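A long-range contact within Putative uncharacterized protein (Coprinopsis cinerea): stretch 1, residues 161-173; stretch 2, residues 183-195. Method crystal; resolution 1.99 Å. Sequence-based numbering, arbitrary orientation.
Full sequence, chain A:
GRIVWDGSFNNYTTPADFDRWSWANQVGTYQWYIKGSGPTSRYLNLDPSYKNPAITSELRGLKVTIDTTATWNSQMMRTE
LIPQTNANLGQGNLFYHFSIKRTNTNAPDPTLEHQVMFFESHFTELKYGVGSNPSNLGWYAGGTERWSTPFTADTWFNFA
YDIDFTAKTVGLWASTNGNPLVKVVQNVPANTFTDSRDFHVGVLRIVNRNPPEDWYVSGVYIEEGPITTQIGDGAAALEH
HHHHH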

# COMPACT_ATOMS: atom_id res chain seq x y z
N TYR A 161 -6.18 -6.89 -3.17
CA TYR A 161 -6.32 -7.01 -4.60
C TYR A 161 -6.32 -8.50 -4.94
O TYR A 161 -5.38 -9.23 -4.67
CB TYR A 161 -5.17 -6.31 -5.34
CG TYR A 161 -4.95 -4.84 -5.06
CD1 TYR A 161 -5.96 -4.01 -4.56
CD2 TYR A 161 -3.72 -4.26 -5.34
CE1 TYR A 161 -5.74 -2.66 -4.33
CE2 TYR A 161 -3.49 -2.91 -5.13
CZ TYR A 161 -4.50 -2.11 -4.63
OH TYR A 161 -4.24 -0.76 -4.41
N ASP A 162 -7.42 -8.96 -5.53
CA ASP A 162 -7.61 -10.34 -5.93
C ASP A 162 -7.22 -10.38 -7.39
O ASP A 162 -8.03 -10.02 -8.25
CB ASP A 162 -9.11 -10.66 -5.75
CG ASP A 162 -9.49 -12.06 -6.18
OD1 ASP A 162 -8.83 -12.66 -7.05
OD2 ASP A 162 -10.50 -12.56 -5.62
N ILE A 163 -5.97 -10.75 -7.67
CA ILE A 163 -5.42 -10.64 -9.01
C ILE A 163 -5.32 -12.03 -9.63
O ILE A 163 -4.69 -12.94 -9.06
CB ILE A 163 -4.04 -9.94 -9.03
CG1 ILE A 163 -4.13 -8.56 -8.35
CG2 ILE A 163 -3.55 -9.77 -10.46
CD1 ILE A 163 -2.80 -7.88 -8.12
N ASP A 164 -5.99 -12.21 -10.76
CA ASP A 164 -5.88 -13.43 -11.57
C ASP A 164 -4.95 -13.10 -12.71
O ASP A 164 -5.34 -12.43 -13.68
CB ASP A 164 -7.26 -13.84 -12.09
CG ASP A 164 -7.25 -15.19 -12.81
OD1 ASP A 164 -8.31 -15.83 -12.85
OD2 ASP A 164 -6.20 -15.61 -13.33
N PHE A 165 -3.69 -13.53 -12.59
CA PHE A 165 -2.66 -13.20 -13.57
C PHE A 165 -2.80 -14.03 -14.87
O PHE A 165 -2.23 -13.68 -15.88
CB PHE A 165 -1.26 -13.36 -12.95
CG PHE A 165 -0.96 -12.34 -11.89
CD1 PHE A 165 -0.56 -11.06 -12.25
CD2 PHE A 165 -1.10 -12.63 -10.54
CE1 PHE A 165 -0.28 -10.09 -11.28
CE2 PHE A 165 -0.83 -11.67 -9.58
CZ PHE A 165 -0.42 -10.40 -9.95
N THR A 166 -3.57 -15.11 -14.82
CA THR A 166 -3.81 -15.97 -15.98
C THR A 166 -4.94 -15.39 -16.86
O THR A 166 -4.76 -15.16 -18.05
CB THR A 166 -4.17 -17.38 -15.50
OG1 THR A 166 -3.18 -17.81 -14.54
CG2 THR A 166 -4.26 -18.36 -16.67
N ALA A 167 -6.10 -15.14 -16.27
CA ALA A 167 -7.21 -14.52 -16.99
C ALA A 167 -6.99 -13.03 -17.22
O ALA A 167 -7.69 -12.41 -18.03
CB ALA A 167 -8.51 -14.77 -16.25
N LYS A 168 -6.02 -12.44 -16.53
CA LYS A 168 -5.73 -11.00 -16.63
C LYS A 168 -6.90 -10.16 -16.12
O LYS A 168 -7.39 -9.25 -16.78
CB LYS A 168 -5.28 -10.62 -18.05
CG LYS A 168 -3.86 -11.09 -18.37
CD LYS A 168 -3.54 -11.08 -19.85
CE LYS A 168 -3.56 -9.68 -20.46
NZ LYS A 168 -2.34 -8.89 -20.11
N THR A 169 -7.35 -10.50 -14.91
CA THR A 169 -8.38 -9.74 -14.22
C THR A 169 -7.99 -9.44 -12.77
O THR A 169 -7.18 -10.15 -12.16
CB THR A 169 -9.73 -10.48 -14.19
OG1 THR A 169 -9.63 -11.67 -13.38
CG2 THR A 169 -10.20 -10.82 -15.61
N VAL A 170 -8.63 -8.41 -12.22
CA VAL A 170 -8.46 -8.00 -10.83
C VAL A 170 -9.80 -7.61 -10.17
O VAL A 170 -10.60 -6.86 -10.73
CB VAL A 170 -7.43 -6.86 -10.71
CG1 VAL A 170 -7.87 -5.64 -11.50
CG2 VAL A 170 -7.20 -6.50 -9.26
N GLY A 171 -10.04 -8.15 -8.99
CA GLY A 171 -11.15 -7.76 -8.14
C GLY A 171 -10.64 -7.13 -6.86
O GLY A 171 -9.41 -6.99 -6.67
N LEU A 172 -11.56 -6.77 -5.98
CA LEU A 172 -11.21 -6.09 -4.74
C LEU A 172 -11.94 -6.68 -3.53
O LEU A 172 -13.17 -6.86 -3.56
CB LEU A 172 -11.53 -4.60 -4.86
CG LEU A 172 -11.16 -3.76 -3.64
CD1 LEU A 172 -9.64 -3.64 -3.55
CD2 LEU A 172 -11.84 -2.39 -3.69
N TRP A 173 -11.17 -7.00 -2.48
CA TRP A 173 -11.74 -7.33 -1.18
C TRP A 173 -11.52 -6.11 -0.26
O TRP A 173 -10.48 -5.45 -0.33
CB TRP A 173 -11.12 -8.59 -0.60
CG TRP A 173 -11.34 -9.82 -1.42
CD1 TRP A 173 -10.82 -10.08 -2.65
CD2 TRP A 173 -12.14 -10.96 -1.08
NE1 TRP A 173 -11.24 -11.31 -3.10
CE2 TRP A 173 -12.04 -11.88 -2.15
CE3 TRP A 173 -12.91 -11.31 0.04
CZ2 TRP A 173 -12.71 -13.11 -2.15
CZ3 TRP A 173 -13.57 -12.53 0.04
CH2 TRP A 173 -13.47 -13.42 -1.06
N LYS A 183 -15.58 -9.46 -0.60
CA LYS A 183 -15.31 -9.11 -1.99
C LYS A 183 -16.33 -8.07 -2.49
O LYS A 183 -17.49 -8.39 -2.73
CB LYS A 183 -15.32 -10.36 -2.88
CG LYS A 183 -14.74 -10.10 -4.26
CD LYS A 183 -14.45 -11.39 -5.04
CE LYS A 183 -13.68 -11.10 -6.33
NZ LYS A 183 -13.08 -12.31 -6.96
N VAL A 184 -15.88 -6.83 -2.63
CA VAL A 184 -16.77 -5.70 -2.97
C VAL A 184 -16.76 -5.39 -4.46
O VAL A 184 -17.70 -4.77 -4.98
CB VAL A 184 -16.39 -4.43 -2.16
CG1 VAL A 184 -16.82 -4.59 -0.71
CG2 VAL A 184 -14.89 -4.15 -2.25
N VAL A 185 -15.72 -5.81 -5.17
CA VAL A 185 -15.71 -5.69 -6.62
C VAL A 185 -15.27 -7.01 -7.25
O VAL A 185 -14.16 -7.50 -7.02
CB VAL A 185 -14.82 -4.52 -7.13
CG1 VAL A 185 -14.93 -4.40 -8.65
CG2 VAL A 185 -15.20 -3.20 -6.46
N GLN A 186 -16.17 -7.58 -8.05
CA GLN A 186 -15.88 -8.77 -8.84
C GLN A 186 -14.81 -8.43 -9.84
O GLN A 186 -14.67 -7.27 -10.22
CB GLN A 186 -17.13 -9.25 -9.58
CG GLN A 186 -18.21 -9.80 -8.69
CD GLN A 186 -17.71 -10.92 -7.81
OE1 GLN A 186 -17.12 -11.88 -8.30
NE2 GLN A 186 -17.93 -10.79 -6.51
N ASN A 187 -14.08 -9.45 -10.29
CA ASN A 187 -12.90 -9.23 -11.13
C ASN A 187 -13.27 -8.57 -12.46
O ASN A 187 -14.28 -8.92 -13.06
CB ASN A 187 -12.13 -10.53 -11.37
CG ASN A 187 -11.13 -10.83 -10.27
OD1 ASN A 187 -9.95 -11.08 -10.53
ND2 ASN A 187 -11.58 -10.79 -9.04
N VAL A 188 -12.45 -7.61 -12.88
CA VAL A 188 -12.65 -6.87 -14.13
C VAL A 188 -11.36 -6.94 -14.95
O VAL A 188 -10.28 -7.10 -14.37
CB VAL A 188 -13.01 -5.38 -13.87
CG1 VAL A 188 -14.21 -5.28 -12.93
CG2 VAL A 188 -11.84 -4.60 -13.31
N PRO A 189 -11.46 -6.83 -16.28
CA PRO A 189 -10.24 -6.95 -17.08
C PRO A 189 -9.21 -5.85 -16.83
O PRO A 189 -9.56 -4.69 -16.65
CB PRO A 189 -10.75 -6.90 -18.52
CG PRO A 189 -12.14 -7.43 -18.45
CD PRO A 189 -12.67 -6.93 -17.13
N ALA A 190 -7.94 -6.23 -16.81
CA ALA A 190 -6.85 -5.27 -16.77
C ALA A 190 -5.60 -5.96 -17.25
O ALA A 190 -5.50 -7.19 -17.20
CB ALA A 190 -6.66 -4.74 -15.36
N ASN A 191 -4.63 -5.16 -17.69
CA ASN A 191 -3.33 -5.71 -18.06
C ASN A 191 -2.52 -5.93 -16.78
O ASN A 191 -1.86 -5.03 -16.27
CB ASN A 191 -2.61 -4.79 -19.04
CG ASN A 191 -1.26 -5.35 -19.47
OD1 ASN A 191 -0.83 -6.43 -19.02
ND2 ASN A 191 -0.58 -4.63 -20.33
N THR A 192 -2.59 -7.16 -16.26
CA THR A 192 -2.07 -7.49 -14.94
C THR A 192 -0.58 -7.84 -14.91
O THR A 192 -0.12 -8.42 -13.93
CB THR A 192 -2.83 -8.69 -14.36
OG1 THR A 192 -2.81 -9.76 -15.32
CG2 THR A 192 -4.27 -8.31 -14.05
N PHE A 193 0.16 -7.51 -15.96
CA PHE A 193 1.55 -7.87 -15.98
C PHE A 193 2.29 -7.19 -14.83
O PHE A 193 2.18 -5.99 -14.63
CB PHE A 193 2.26 -7.50 -17.29
CG PHE A 193 3.75 -7.75 -17.22
CD1 PHE A 193 4.24 -9.04 -17.31
CD2 PHE A 193 4.64 -6.71 -16.99
CE1 PHE A 193 5.60 -9.28 -17.21
CE2 PHE A 193 5.99 -6.95 -16.89
CZ PHE A 193 6.48 -8.24 -17.01
N THR A 194 3.02 -8.00 -14.08
CA THR A 194 4.00 -7.47 -13.15
C THR A 194 5.32 -8.21 -13.33
O THR A 194 5.32 -9.40 -13.64
CB THR A 194 3.51 -7.59 -11.70
OG1 THR A 194 4.58 -7.29 -10.81
CG2 THR A 194 3.03 -9.00 -11.39
N ASP A 195 6.43 -7.51 -13.12
CA ASP A 195 7.76 -8.12 -13.15
C ASP A 195 8.23 -8.55 -11.75
O ASP A 195 9.40 -8.85 -11.54
CB ASP A 195 8.76 -7.15 -13.80
CG ASP A 195 9.05 -5.91 -12.95
OD1 ASP A 195 8.56 -5.76 -11.83
OD2 ASP A 195 9.81 -5.07 -13.44
O HOH W 1 -0.59 -11.12 -15.73
O HOH W 2 0.15 -8.73 -20.11

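Antiparallel strands are held in register by their backbones, but the details of the pairing are often written in the side chains, and this contact is a clear example. The strand 169-173 lies beside the chain from Lys183 to Ala190, and the two stretches bury 922 Å² between them. Val170 and Val188 form a reciprocal pair, with Val170 N to Val188 O at 3.0 Å and Val188 N to Val170 O at 2.9 Å. Ala190 N continues the ladder to Lys168 O at 3.1 Å. Further along, the register slips. Leu172 O accepts from both Val184 N (2.9 Å) and Val185 N (3.2 Å), while Leu172 N donates to Val185 O (2.9 Å), the signature of a beta bulge where the second chain turns a corner at Val185.

The side chains follow this irregular frame. Leu172, with chi1 t and chi2 p, shares a face with Val170, Val185 and Val188. Its CD2 lies 3.8 Å from Val184 CG2, and its CB is 4.0 Å from Val185 CB. Val170, with chi1 p, places CG1 4.1 Å from Ala190 CB. Gly171 shows the value of an absent side chain: its CA is 3.2 Å from Val185 O, and a CB in the ideal position would clash with that oxygen.

Lys183 and Trp173 occupy another face, where one long side chain serves two purposes. All four chi angles of Lys183 are t, so the chain is fully extended. Near its root, CB sits over the six-membered ring of Trp173, 3.6 Å from the centroid and only 9° off the ring normal, a CH-pi contact. At its tip, NZ reaches Asp162 OD2 at 2.9 Å in a salt bridge. The m rotamer of Trp173 chi1 also fits this arrangement, since it presents the ring face to Lys183 while Trp173 NE1 donates a nearly linear hydrogen bond to Asp162 OD2 at 2.9 Å. With chi1 t, Asp162 thus offers one carboxylate oxygen to both partners, tying aromatic, acid and base into a single unit.

At the other end, Thr192 points toward the first stretch. Its CG2 approaches Ile163 CG2 at 3.9 Å, while its OG1 hydrogen-bonds water 1 at 2.6 Å, and that water donates to Phe165 O at 3.0 Å. The Phe165 ring turns an edge to Thr192 O, 3.1 Å from CE1. Lys168, by contrast with Lys183, bends through p values at chi3 and chi4, and water 2 bridges its NZ (2.5 Å) to Asn191 OD1 (2.7 Å).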